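Local coordinates for dual specificity protein phosphatase 15 (Homo sapiens, PDB 1YZ4) that dephosphorylates phosphotyrosine, phosphoserine and phosphothreonine in proteins, and is represented here by its dual-specificity catalytic domain, at residues A[34-38]-A[76-80]; A[39-43]-A[97-101]; A[66-70]-A[137-141]. The protein carries 1 engineered substitution. All coordinates share one frame. Residue numbers count along the deposited sequence, not the author numbering.

How the contacts relate
Strand 36-40 ties contacts 1 and 2 together: His-36 and Ile-38 turn toward helix 70-82, while Ile-40, next in the same alternation, faces helix 97-110; the two centres are 14 Å apart. Contact 3, centred 13 Å from contact 2, touches it mainly through Thr-100, with Thr-100 CG2 3.9 Å from Phe-70 CZ, and also through Ile-101 on Ile-66. Contacts 1 and 3 are 19 Å apart between centres. Contact 2 is the active-site contact: Arg-97 holds the bound sulfate, and the side chain of Ser-98 is about 3 Å from that of Ser-91, the engineered replacement at the predicted phosphocysteine position, whereas the side chains of Ile-38 and Ile-66 are each about 9 Å from it.

Contact 1: A[34-38]-A[76-80]; sequences ITHII and FIHCC
Strand 36-38 is extended, and helix 76-80 runs almost antiparallel across it, the axes of these short segments 9.6 Å apart at 169°. His-36 CA and Cys-80 CA are nearest in register, 7.0 Å apart. Phe-76 (chi1 t) extends toward the strand. Phe-76 CD2 is 3.5 Å from Ile-38 CG1 and Phe-76 CE2 3.8 Å from Ile-37 O, while His-36, chi1 m, turns its edge to the Phe-76 face in an offset edge-to-face pair: centroids 5.6 Å apart, planes at 70°, His-36 CD2 to Phe-76 CZ 3.8 Å. Ile-77 starts with CB directed away, yet Ile-77 CG1 reaches Ile-38 CD1 at 3.8 Å. This is the helix of a beta-alpha-beta crossover: it connects strands 52-56 and 87-91, parallel neighbours on either side of strand 36-40, and so covers the strand between them with branched aliphatic and aromatic side chains. One turn after Phe-76, with Cys-80 N bonded to Phe-76 O (3.0 Å), the small Cys-80 (chi1 t) fits over the imidazole. Cys-80 CB lies 3.9 Å from the His-36 centroid, 14° off the normal, a CH-pi contact, and Cys-80 SG is 3.3 Å from His-36 ND1, which hydrogen-bonds Thr-35 OG1 at 2.7 Å.

Contact 2: A[39-43]-A[97-101]; sequences SIHES and RSTTI. With BOG (octyl beta-D-glucopyranoside), chain C; SO4 (sulfate ion), chain D.
Arg-97, at the start of helix 97-101, grips a sulfate ion: Arg-97 NE donates to sulfate O2 at 2.7 Å, NH2 to O1 at 2.9 Å, and the backbone N to O2 at 3.0 Å. Ser-91 OG, of the engineered serine at the predicted nucleophile position, and the backbone N atoms of Ala-93, Ile-95 and Ser-96 also hydrogen-bond the sulfate, in the P-loop of protein tyrosine phosphatases. Farther round the guanidinium, Arg-97 NH1 donates to Val-58 O and makes a weak, 3.3 Å salt bridge to Glu-42 OE2; octyl glucoside O4 donates to Glu-42 OE2 at 2.6 Å and accepts from Arg-97 NH2 at 3.1 Å. The chain is extended at Ser-39 and Ile-40, and 41-43 is loop. Ile-40 (chi1 m, chi2 t) points toward the helix, Ile-40 CA 6.8 Å from Ser-98 CA. Ile-40 CD1 packs 3.6 Å from Ile-101 CD1, and Ile-40 CG2 meets Arg-97 CD at 4.0 Å. The multiply donating arginine suits a dianion, and the sulfate probably marks the substrate's phosphate.

Contact 3: A[66-70]-A[137-141]; sequences IKKHF and QLEEF
Residues 66-68 have helical backbone angles and form a turn ahead of helix 70-82, which begins at Phe-70, with His-69 N bonded to Ile-66 O at 2.8 Å; helix 137-141 lies alongside. The buried Ile-66 packs on Thr-100 of helix 97-110. Next comes Lys-67, with Lys-67 CA 6.1 Å from Gln-137 CA, the nearest such pair. Lys-67 N donates to Gln-137 OE1 at 2.9 Å, although the exact place of that oxygen is less sure. Gln-137 (chi1 m, chi2 t) also donates NE2 to Val-64 O, so its amide bridges two points of the loop, a task for a side chain with both donor and acceptor. The long, exposed Lys-67 side chain brings Lys-67 NZ to 3.8 Å from Glu-140 OE1, a long salt bridge. Phe-70 (chi1 m, chi2 2°) is directed toward helix 137-141. Its edge meets the face of Phe-141 (chi1 t) in a T-shaped stack, centroids 5.2 Å apart and planes at 86°. Phe-70 CZ also lies 4.2 Å from Leu-138 CD2. The loop and the first residue of helix 70-82 are therefore joined to helix 132-143 by aromatic and aliphatic packing, a hydrogen bond from the Lys-67 backbone to the Gln-137 side-chain amide, and a loose ionic pair at the surface.

Contact 1: A[34-38]-A[76-80]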
ATOM      1  N   ILE A  34     -11.144  -8.181   4.046  1.00 28.18           N
ATOM      2  CA  ILE A  34      -9.895  -8.181   3.290  1.00 25.32           C
ATOM      3  C   ILE A  34      -9.777  -9.443   2.443  1.00 23.07           C
ATOM      4  O   ILE A  34      -9.816 -10.554   2.970  1.00 20.47           O
ATOM      5  CB  ILE A  34      -8.674  -8.095   4.238  1.00 26.14           C
ATOM      6  CG1 ILE A  34      -8.647  -6.722   4.911  1.00 24.62           C
ATOM      7  CG2 ILE A  34      -7.382  -8.357   3.466  1.00 24.62           C
ATOM      8  CD1 ILE A  34      -8.566  -5.551   3.933  1.00 20.88           C
ATOM      9  N   THR A  35      -9.635  -9.269   1.130  1.00 21.65           N
ATOM     10  CA  THR A  35      -9.508 -10.407   0.217  1.00 18.41           C
ATOM     11  C   THR A  35      -8.126 -10.482  -0.416  1.00 16.25           C
ATOM     12  O   THR A  35      -7.758 -11.493  -1.010  1.00 14.87           O
ATOM     13  CB  THR A  35     -10.536 -10.334  -0.929  1.00 16.66           C
ATOM     14  OG1 THR A  35     -10.351  -9.113  -1.658  1.00 19.13           O
ATOM     15  CG2 THR A  35     -11.959 -10.411  -0.380  1.00  7.40           C
ATOM     16  N   HIS A  36      -7.369  -9.398  -0.297  1.00 16.78           N
ATOM     17  CA  HIS A  36      -6.030  -9.338  -0.869  1.00 14.06           C
ATOM     18  C   HIS A  36      -5.058  -8.658   0.072  1.00 12.67           C
ATOM     19  O   HIS A  36      -5.414  -7.732   0.796  1.00 16.43           O
ATOM     20  CB  HIS A  36      -6.057  -8.589  -2.201  1.00 13.57           C
ATOM     21  CG  HIS A  36      -6.839  -9.288  -3.266  1.00 17.62           C
ATOM     22  ND1 HIS A  36      -8.215  -9.388  -3.235  1.00 15.75           N
ATOM     23  CD2 HIS A  36      -6.437  -9.954  -4.375  1.00 18.50           C
ATOM     24  CE1 HIS A  36      -8.624 -10.086  -4.279  1.00 19.11           C
ATOM     25  NE2 HIS A  36      -7.565 -10.442  -4.986  1.00 19.26           N
ATOM     26  N   ILE A  37      -3.818  -9.116   0.041  1.00 10.05           N
ATOM     27  CA  ILE A  37      -2.790  -8.568   0.898  1.00  9.55           C
ATOM     28  C   ILE A  37      -1.465  -8.531   0.172  1.00 11.66           C
ATOM     29  O   ILE A  37      -1.128  -9.434  -0.597  1.00 13.22           O
ATOM     30  CB  ILE A  37      -2.579  -9.433   2.170  1.00 10.17           C
ATOM     31  CG1 ILE A  37      -3.841  -9.432   3.041  1.00  7.26           C
ATOM     32  CG2 ILE A  37      -1.360  -8.920   2.956  1.00  5.91           C
ATOM     33  CD1 ILE A  37      -3.728 -10.354   4.287  1.00  5.46           C
ATOM     34  N   ILE A  38      -0.720  -7.464   0.409  1.00 11.20           N
ATOM     35  CA  ILE A  38       0.598  -7.330  -0.164  1.00  9.05           C
ATOM     36  C   ILE A  38       1.486  -7.352   1.063  1.00 11.91           C
ATOM     37  O   ILE A  38       1.357  -6.496   1.937  1.00 11.74           O
ATOM     38  CB  ILE A  38       0.788  -5.992  -0.894  1.00 10.24           C
ATOM     39  CG1 ILE A  38      -0.115  -5.929  -2.130  1.00  5.01           C
ATOM     40  CG2 ILE A  38       2.262  -5.816  -1.282  1.00  4.85           C
ATOM     41  CD1 ILE A  38       0.131  -4.694  -2.987  1.00  9.33           C
ATOM     42  N   PHE A  76      -1.812  -4.851  -8.876  1.00 18.79           N
ATOM     43  CA  PHE A  76      -2.429  -5.824  -7.983  1.00 16.28           C
ATOM     44  C   PHE A  76      -3.583  -5.134  -7.243  1.00 16.84           C
ATOM     45  O   PHE A  76      -4.731  -5.584  -7.282  1.00 16.85           O
ATOM     46  CB  PHE A  76      -1.381  -6.321  -6.985  1.00 12.86           C
ATOM     47  CG  PHE A  76      -1.873  -7.401  -6.056  1.00 12.00           C
ATOM     48  CD1 PHE A  76      -2.019  -8.712  -6.501  1.00 10.57           C
ATOM     49  CD2 PHE A  76      -2.130  -7.116  -4.721  1.00 10.51           C
ATOM     50  CE1 PHE A  76      -2.405  -9.730  -5.625  1.00 14.32           C
ATOM     51  CE2 PHE A  76      -2.520  -8.126  -3.830  1.00 14.35           C
ATOM     52  CZ  PHE A  76      -2.655  -9.436  -4.281  1.00 14.03           C
ATOM     53  N   ILE A  77      -3.267  -4.026  -6.579  1.00 16.82           N
ATOM     54  CA  ILE A  77      -4.263  -3.271  -5.824  1.00 17.24           C
ATOM     55  C   ILE A  77      -5.463  -2.837  -6.658  1.00 18.32           C
ATOM     56  O   ILE A  77      -6.612  -3.016  -6.252  1.00 17.96           O
ATOM     57  CB  ILE A  77      -3.631  -2.015  -5.188  1.00 15.74           C
ATOM     58  CG1 ILE A  77      -2.660  -2.440  -4.079  1.00 13.32           C
ATOM     59  CG2 ILE A  77      -4.726  -1.090  -4.638  1.00 11.40           C
ATOM     60  CD1 ILE A  77      -1.716  -1.335  -3.626  1.00 11.84           C
ATOM     61  N   HIS A  78      -5.190  -2.261  -7.823  1.00 18.02           N
ATOM     62  CA  HIS A  78      -6.250  -1.785  -8.694  1.00 17.49           C
ATOM     63  C   HIS A  78      -7.184  -2.920  -9.107  1.00 17.15           C
ATOM     64  O   HIS A  78      -8.407  -2.804  -8.981  1.00 17.65           O
ATOM     65  CB  HIS A  78      -5.649  -1.125  -9.929  1.00 18.22           C
ATOM     66  CG  HIS A  78      -6.515  -0.062 -10.522  1.00 16.67           C
ATOM     67  ND1 HIS A  78      -6.913   1.053  -9.816  1.00 19.91           N
ATOM     68  CD2 HIS A  78      -7.044   0.069 -11.761  1.00 18.47           C
ATOM     69  CE1 HIS A  78      -7.647   1.826 -10.595  1.00 19.16           C
ATOM     70  NE2 HIS A  78      -7.742   1.251 -11.781  1.00 19.46           N
ATOM     71  N   CYS A  79      -6.606  -4.015  -9.588  1.00 17.16           N
ATOM     72  CA  CYS A  79      -7.392  -5.168 -10.012  1.00 16.56           C
ATOM     73  C   CYS A  79      -8.308  -5.602  -8.870  1.00 17.56           C
ATOM     74  O   CYS A  79      -9.504  -5.853  -9.070  1.00 16.62           O
ATOM     75  CB  CYS A  79      -6.472  -6.327 -10.410  1.00 15.09           C
ATOM     76  SG  CYS A  79      -7.334  -7.900 -10.698  1.00 17.45           S
ATOM     77  N   CYS A  80      -7.742  -5.687  -7.671  1.00 12.14           N
ATOM     78  CA  CYS A  80      -8.518  -6.078  -6.506  1.00 13.70           C
ATOM     79  C   CYS A  80      -9.680  -5.108  -6.236  1.00 16.92           C
ATOM     80  O   CYS A  80     -10.827  -5.527  -6.041  1.00 15.58           O
ATOM     81  CB  CYS A  80      -7.604  -6.151  -5.282  1.00 12.35           C
ATOM     82  SG  CYS A  80      -8.457  -6.120  -3.691  1.00 13.98           S
TER

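Contact 2: A[39-43]-A[97-101]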
ATOM      1  N   SER A  39       2.348  -8.356   1.156  1.00 11.15           N
ATOM      2  CA  SER A  39       3.255  -8.450   2.283  1.00 11.33           C
ATOM      3  C   SER A  39       4.641  -7.982   1.857  1.00 12.74           C
ATOM      4  O   SER A  39       5.257  -8.555   0.952  1.00 16.11           O
ATOM      5  CB  SER A  39       3.331  -9.888   2.792  1.00  9.94           C
ATOM      6  OG  SER A  39       2.069 -10.316   3.262  1.00 16.58           O
ATOM      7  N   ILE A  40       5.113  -6.925   2.503  1.00 10.04           N
ATOM      8  CA  ILE A  40       6.431  -6.381   2.231  1.00 11.71           C
ATOM      9  C   ILE A  40       7.260  -6.754   3.451  1.00 12.93           C
ATOM     10  O   ILE A  40       7.337  -6.000   4.424  1.00 13.46           O
ATOM     11  CB  ILE A  40       6.385  -4.850   2.083  1.00 13.05           C
ATOM     12  CG1 ILE A  40       5.254  -4.451   1.135  1.00 12.25           C
ATOM     13  CG2 ILE A  40       7.693  -4.350   1.507  1.00 11.44           C
ATOM     14  CD1 ILE A  40       4.988  -2.963   1.102  1.00 17.20           C
ATOM     15  N   HIS A  41       7.862  -7.937   3.395  1.00 12.24           N
ATOM     16  CA  HIS A  41       8.659  -8.453   4.498  1.00 16.38           C
ATOM     17  C   HIS A  41       9.864  -9.168   3.910  1.00 17.36           C
ATOM     18  O   HIS A  41       9.757  -9.775   2.850  1.00 20.01           O
ATOM     19  CB  HIS A  41       7.804  -9.434   5.306  1.00 12.05           C
ATOM     20  CG  HIS A  41       8.399  -9.828   6.618  1.00 15.30           C
ATOM     21  ND1 HIS A  41       8.779  -8.904   7.570  1.00 15.74           N
ATOM     22  CD2 HIS A  41       8.622 -11.047   7.167  1.00 11.99           C
ATOM     23  CE1 HIS A  41       9.206  -9.538   8.649  1.00 14.48           C
ATOM     24  NE2 HIS A  41       9.121 -10.838   8.430  1.00 18.27           N
ATOM     25  N   GLU A  42      11.003  -9.105   4.595  1.00 17.72           N
ATOM     26  CA  GLU A  42      12.217  -9.755   4.101  1.00 22.15           C
ATOM     27  C   GLU A  42      12.078 -11.263   3.901  1.00 22.80           C
ATOM     28  O   GLU A  42      12.681 -11.820   2.988  1.00 25.63           O
ATOM     29  CB  GLU A  42      13.406  -9.522   5.046  1.00 19.47           C
ATOM     30  CG  GLU A  42      13.826  -8.079   5.252  1.00 22.17           C
ATOM     31  CD  GLU A  42      13.074  -7.402   6.387  1.00 23.44           C
ATOM     32  OE1 GLU A  42      13.639  -6.458   6.987  1.00 26.63           O
ATOM     33  OE2 GLU A  42      11.924  -7.802   6.675  1.00 22.70           O
ATOM     34  N   SER A  43      11.291 -11.916   4.752  1.00 22.21           N
ATOM     35  CA  SER A  43      11.119 -13.363   4.683  1.00 20.95           C
ATOM     36  C   SER A  43       9.679 -13.825   4.467  1.00 22.90           C
ATOM     37  O   SER A  43       8.733 -13.134   4.835  1.00 20.65           O
ATOM     38  CB  SER A  43      11.647 -13.999   5.970  1.00 20.99           C
ATOM     39  OG  SER A  43      10.794 -13.710   7.065  1.00 20.36           O
ATOM     40  N   ARG A  97       7.583   1.168   4.716  1.00 12.87           N
ATOM     41  CA  ARG A  97       7.436   0.326   3.521  1.00 12.90           C
ATOM     42  C   ARG A  97       6.024   0.228   2.920  1.00 15.13           C
ATOM     43  O   ARG A  97       5.835   0.470   1.724  1.00 11.01           O
ATOM     44  CB  ARG A  97       7.962  -1.088   3.796  1.00 12.26           C
ATOM     45  CG  ARG A  97       9.482  -1.202   3.763  1.00  7.62           C
ATOM     46  CD  ARG A  97       9.968  -2.569   4.224  1.00  6.23           C
ATOM     47  NE  ARG A  97       9.547  -2.895   5.585  1.00  8.12           N
ATOM     48  CZ  ARG A  97      10.009  -3.933   6.284  1.00 10.24           C
ATOM     49  NH1 ARG A  97      10.910  -4.750   5.757  1.00 11.78           N
ATOM     50  NH2 ARG A  97       9.577  -4.160   7.515  1.00  8.50           N
ATOM     51  N   SER A  98       5.040  -0.139   3.733  1.00 13.60           N
ATOM     52  CA  SER A  98       3.672  -0.257   3.241  1.00 15.15           C
ATOM     53  C   SER A  98       3.152   1.118   2.829  1.00 16.26           C
ATOM     54  O   SER A  98       2.392   1.260   1.864  1.00 15.68           O
ATOM     55  CB  SER A  98       2.766  -0.848   4.329  1.00 17.21           C
ATOM     56  OG  SER A  98       2.757  -0.033   5.495  1.00 19.14           O
ATOM     57  N   THR A  99       3.577   2.130   3.572  1.00 16.48           N
ATOM     58  CA  THR A  99       3.169   3.505   3.323  1.00 14.95           C
ATOM     59  C   THR A  99       3.631   3.977   1.951  1.00 13.85           C
ATOM     60  O   THR A  99       2.892   4.641   1.225  1.00 13.77           O
ATOM     61  CB  THR A  99       3.744   4.433   4.409  1.00 11.42           C
ATOM     62  OG1 THR A  99       3.369   3.930   5.699  1.00 13.35           O
ATOM     63  CG2 THR A  99       3.215   5.839   4.252  1.00  4.81           C
ATOM     64  N   THR A 100       4.859   3.622   1.601  1.00 11.56           N
ATOM     65  CA  THR A 100       5.449   4.003   0.324  1.00 11.26           C
ATOM     66  C   THR A 100       4.662   3.412  -0.854  1.00 12.31           C
ATOM     67  O   THR A 100       4.368   4.106  -1.837  1.00 12.58           O
ATOM     68  CB  THR A 100       6.915   3.508   0.254  1.00 14.07           C
ATOM     69  OG1 THR A 100       7.609   3.927   1.437  1.00 14.14           O
ATOM     70  CG2 THR A 100       7.623   4.068  -0.973  1.00 11.40           C
ATOM     71  N   ILE A 101       4.339   2.126  -0.760  1.00 11.43           N
ATOM     72  CA  ILE A 101       3.587   1.455  -1.809  1.00 16.42           C
ATOM     73  C   ILE A 101       2.189   2.073  -1.965  1.00 18.57           C
ATOM     74  O   ILE A 101       1.754   2.351  -3.080  1.00 18.21           O
ATOM     75  CB  ILE A 101       3.473  -0.079  -1.525  1.00 18.80           C
ATOM     76  CG1 ILE A 101       4.782  -0.782  -1.896  1.00 20.67           C
ATOM     77  CG2 ILE A 101       2.352  -0.696  -2.331  1.00 14.32           C
ATOM     78  CD1 ILE A 101       5.969  -0.341  -1.085  1.00 30.57           C
TER
HETATM   79  C1  BOG C 210      12.141  -6.757  12.861  1.00 27.47           C
HETATM   80  O1  BOG C 210      12.890  -6.842  14.079  1.00 29.83           O
HETATM   81  C2  BOG C 210      12.355  -5.354  12.223  1.00 27.23           C
HETATM   82  O2  BOG C 210      11.908  -4.345  13.110  1.00 26.05           O
HETATM   83  C3  BOG C 210      11.570  -5.269  10.911  1.00 26.29           C
HETATM   84  O3  BOG C 210      11.771  -4.006  10.309  1.00 27.45           O
HETATM   85  C4  BOG C 210      12.075  -6.366   9.981  1.00 25.10           C
HETATM   86  O4  BOG C 210      11.362  -6.306   8.761  1.00 22.66           O
HETATM   87  C5  BOG C 210      11.871  -7.755  10.649  1.00 24.63           C
HETATM   88  O5  BOG C 210      12.582  -7.776  11.914  1.00 27.52           O
HETATM   89  C6  BOG C 210      12.411  -8.864   9.747  1.00 24.73           C
HETATM   90  O6  BOG C 210      12.343 -10.121  10.401  1.00 28.54           O
HETATM   91  C1' BOG C 210      12.495  -7.892  14.974  1.00 27.60           C
HETATM   92  C2' BOG C 210      12.459  -7.262  16.350  1.00 28.32           C
HETATM   93  C3' BOG C 210      11.157  -6.506  16.513  1.00 30.12           C
HETATM   94  C4' BOG C 210      11.030  -5.807  17.854  1.00 28.47           C
HETATM   95  C5' BOG C 210       9.695  -5.063  17.974  1.00 29.85           C
HETATM   96  C6' BOG C 210       9.373  -4.203  16.759  1.00 29.13           C
HETATM   97  C7' BOG C 210       8.047  -3.510  16.932  1.00 27.82           C
HETATM   98  C8' BOG C 210       7.730  -2.668  15.725  1.00 23.51           C
HETATM   99  S   SO4 D 211       7.821  -0.775   8.140  1.00 15.56           S
HETATM  100  O1  SO4 D 211       8.302  -1.917   8.906  1.00 12.03           O
HETATM  101  O2  SO4 D 211       8.340  -0.842   6.778  1.00 15.49           O
HETATM  102  O3  SO4 D 211       6.375  -0.773   8.107  1.00 17.75           O
HETATM  103  O4  SO4 D 211       8.250   0.479   8.745  1.00 18.09           O

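Contact 3: A[66-70]-A[137-141]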
ATOM      1  N   ILE A  66      12.506  -0.006  -3.694  1.00 18.00           N
ATOM      2  CA  ILE A  66      11.133  -0.526  -3.700  1.00 16.64           C
ATOM      3  C   ILE A  66      10.407  -0.041  -4.939  1.00 15.81           C
ATOM      4  O   ILE A  66       9.370  -0.591  -5.307  1.00 15.73           O
ATOM      5  CB  ILE A  66      10.286  -0.063  -2.473  1.00 18.73           C
ATOM      6  CG1 ILE A  66      10.858   1.214  -1.876  1.00 13.77           C
ATOM      7  CG2 ILE A  66      10.170  -1.175  -1.452  1.00 25.80           C
ATOM      8  CD1 ILE A  66      10.641   2.409  -2.732  1.00 20.42           C
ATOM      9  N   LYS A  67      10.947   0.998  -5.572  1.00 15.09           N
ATOM     10  CA  LYS A  67      10.330   1.560  -6.768  1.00 16.93           C
ATOM     11  C   LYS A  67      10.243   0.518  -7.869  1.00 15.91           C
ATOM     12  O   LYS A  67       9.441   0.648  -8.790  1.00 16.73           O
ATOM     13  CB  LYS A  67      11.107   2.787  -7.265  1.00 15.65           C
ATOM     14  CG  LYS A  67      12.450   2.502  -7.932  1.00 20.42           C
ATOM     15  CD  LYS A  67      13.225   3.805  -8.120  1.00 26.29           C
ATOM     16  CE  LYS A  67      14.513   3.618  -8.911  1.00 29.36           C
ATOM     17  NZ  LYS A  67      14.268   3.454 -10.375  1.00 33.75           N
ATOM     18  N   LYS A  68      11.067  -0.520  -7.769  1.00 17.19           N
ATOM     19  CA  LYS A  68      11.043  -1.576  -8.766  1.00 20.92           C
ATOM     20  C   LYS A  68       9.789  -2.436  -8.631  1.00 19.27           C
ATOM     21  O   LYS A  68       9.473  -3.218  -9.524  1.00 17.92           O
ATOM     22  CB  LYS A  68      12.295  -2.448  -8.654  1.00 25.08           C
ATOM     23  CG  LYS A  68      13.562  -1.760  -9.162  1.00 34.08           C
ATOM     24  CD  LYS A  68      14.793  -2.654  -8.993  1.00 40.65           C
ATOM     25  CE  LYS A  68      16.084  -1.943  -9.401  1.00 38.75           C
ATOM     26  NZ  LYS A  68      17.281  -2.787  -9.108  1.00 41.69           N
ATOM     27  N   HIS A  69       9.069  -2.285  -7.523  1.00 15.18           N
ATOM     28  CA  HIS A  69       7.854  -3.064  -7.313  1.00 17.67           C
ATOM     29  C   HIS A  69       6.568  -2.236  -7.377  1.00 15.11           C
ATOM     30  O   HIS A  69       5.474  -2.768  -7.192  1.00 14.59           O
ATOM     31  CB  HIS A  69       7.919  -3.807  -5.974  1.00 19.92           C
ATOM     32  CG  HIS A  69       9.059  -4.774  -5.872  1.00 23.52           C
ATOM     33  ND1 HIS A  69      10.324  -4.396  -5.475  1.00 24.25           N
ATOM     34  CD2 HIS A  69       9.124  -6.105  -6.120  1.00 23.91           C
ATOM     35  CE1 HIS A  69      11.118  -5.452  -5.481  1.00 26.01           C
ATOM     36  NE2 HIS A  69      10.416  -6.503  -5.869  1.00 21.85           N
ATOM     37  N   PHE A  70       6.706  -0.942  -7.650  1.00 11.30           N
ATOM     38  CA  PHE A  70       5.558  -0.047  -7.745  1.00 12.27           C
ATOM     39  C   PHE A  70       4.513  -0.480  -8.774  1.00 12.07           C
ATOM     40  O   PHE A  70       3.320  -0.549  -8.469  1.00  9.05           O
ATOM     41  CB  PHE A  70       6.014   1.378  -8.089  1.00 14.91           C
ATOM     42  CG  PHE A  70       6.655   2.120  -6.937  1.00 17.25           C
ATOM     43  CD1 PHE A  70       6.831   1.510  -5.695  1.00 15.45           C
ATOM     44  CD2 PHE A  70       7.064   3.443  -7.095  1.00 17.30           C
ATOM     45  CE1 PHE A  70       7.400   2.203  -4.629  1.00 15.34           C
ATOM     46  CE2 PHE A  70       7.637   4.149  -6.033  1.00 17.97           C
ATOM     47  CZ  PHE A  70       7.803   3.525  -4.796  1.00 17.69           C
ATOM     48  N   GLN A 137      12.378   8.188  -4.064  1.00 15.56           N
ATOM     49  CA  GLN A 137      11.867   7.260  -5.054  1.00 14.82           C
ATOM     50  C   GLN A 137      10.425   7.646  -5.377  1.00 16.49           C
ATOM     51  O   GLN A 137       9.971   7.490  -6.513  1.00 13.81           O
ATOM     52  CB  GLN A 137      11.944   5.823  -4.527  1.00 14.17           C
ATOM     53  CG  GLN A 137      13.369   5.317  -4.387  1.00 10.24           C
ATOM     54  CD  GLN A 137      13.448   3.868  -3.936  1.00 13.18           C
ATOM     55  OE1 GLN A 137      12.761   2.995  -4.472  1.00 10.43           O
ATOM     56  NE2 GLN A 137      14.305   3.603  -2.957  1.00 10.54           N
ATOM     57  N   LEU A 138       9.710   8.154  -4.378  1.00 15.51           N
ATOM     58  CA  LEU A 138       8.335   8.593  -4.597  1.00 18.44           C
ATOM     59  C   LEU A 138       8.388   9.850  -5.470  1.00 17.81           C
ATOM     60  O   LEU A 138       7.538  10.061  -6.336  1.00 15.97           O
ATOM     61  CB  LEU A 138       7.641   8.882  -3.257  1.00 13.02           C
ATOM     62  CG  LEU A 138       7.220   7.621  -2.483  1.00 15.39           C
ATOM     63  CD1 LEU A 138       6.890   7.966  -1.036  1.00  4.00           C
ATOM     64  CD2 LEU A 138       6.010   6.967  -3.180  1.00 13.19           C
ATOM     65  N   GLU A 139       9.406  10.672  -5.243  1.00 20.65           N
ATOM     66  CA  GLU A 139       9.601  11.895  -6.015  1.00 24.79           C
ATOM     67  C   GLU A 139       9.732  11.518  -7.492  1.00 24.98           C
ATOM     68  O   GLU A 139       9.044  12.072  -8.348  1.00 19.97           O
ATOM     69  CB  GLU A 139      10.877  12.610  -5.557  1.00 29.09           C
ATOM     70  CG  GLU A 139      10.654  13.931  -4.844  1.00 38.68           C
ATOM     71  CD  GLU A 139      10.153  15.019  -5.766  1.00 40.29           C
ATOM     72  OE1 GLU A 139       9.069  14.849  -6.361  1.00 45.89           O
ATOM     73  OE2 GLU A 139      10.844  16.048  -5.896  1.00 46.21           O
ATOM     74  N   GLU A 140      10.627  10.570  -7.772  1.00 25.98           N
ATOM     75  CA  GLU A 140      10.858  10.098  -9.135  1.00 26.75           C
ATOM     76  C   GLU A 140       9.542   9.636  -9.736  1.00 23.66           C
ATOM     77  O   GLU A 140       9.091  10.158 -10.747  1.00 22.89           O
ATOM     78  CB  GLU A 140      11.828   8.915  -9.145  1.00 31.66           C
ATOM     79  CG  GLU A 140      13.285   9.246  -8.867  1.00 42.80           C
ATOM     80  CD  GLU A 140      14.154   7.993  -8.769  1.00 47.88           C
ATOM     81  OE1 GLU A 140      14.123   7.161  -9.711  1.00 47.51           O
ATOM     82  OE2 GLU A 140      14.866   7.844  -7.748  1.00 47.11           O
ATOM     83  N   PHE A 141       8.943   8.643  -9.089  1.00 21.10           N
ATOM     84  CA  PHE A 141       7.687   8.056  -9.530  1.00 19.07           C
ATOM     85  C   PHE A 141       6.649   9.108  -9.899  1.00 21.02           C
ATOM     86  O   PHE A 141       5.954   8.977 -10.910  1.00 19.48           O
ATOM     87  CB  PHE A 141       7.128   7.146  -8.438  1.00 12.91           C
ATOM     88  CG  PHE A 141       5.825   6.499  -8.802  1.00 14.96           C
ATOM     89  CD1 PHE A 141       5.787   5.444  -9.712  1.00 13.62           C
ATOM     90  CD2 PHE A 141       4.627   6.968  -8.262  1.00 11.97           C
ATOM     91  CE1 PHE A 141       4.578   4.868 -10.083  1.00 18.60           C
ATOM     92  CE2 PHE A 141       3.410   6.401  -8.626  1.00 15.18           C
ATOM     93  CZ  PHE A 141       3.383   5.346  -9.542  1.00 19.20           C
TER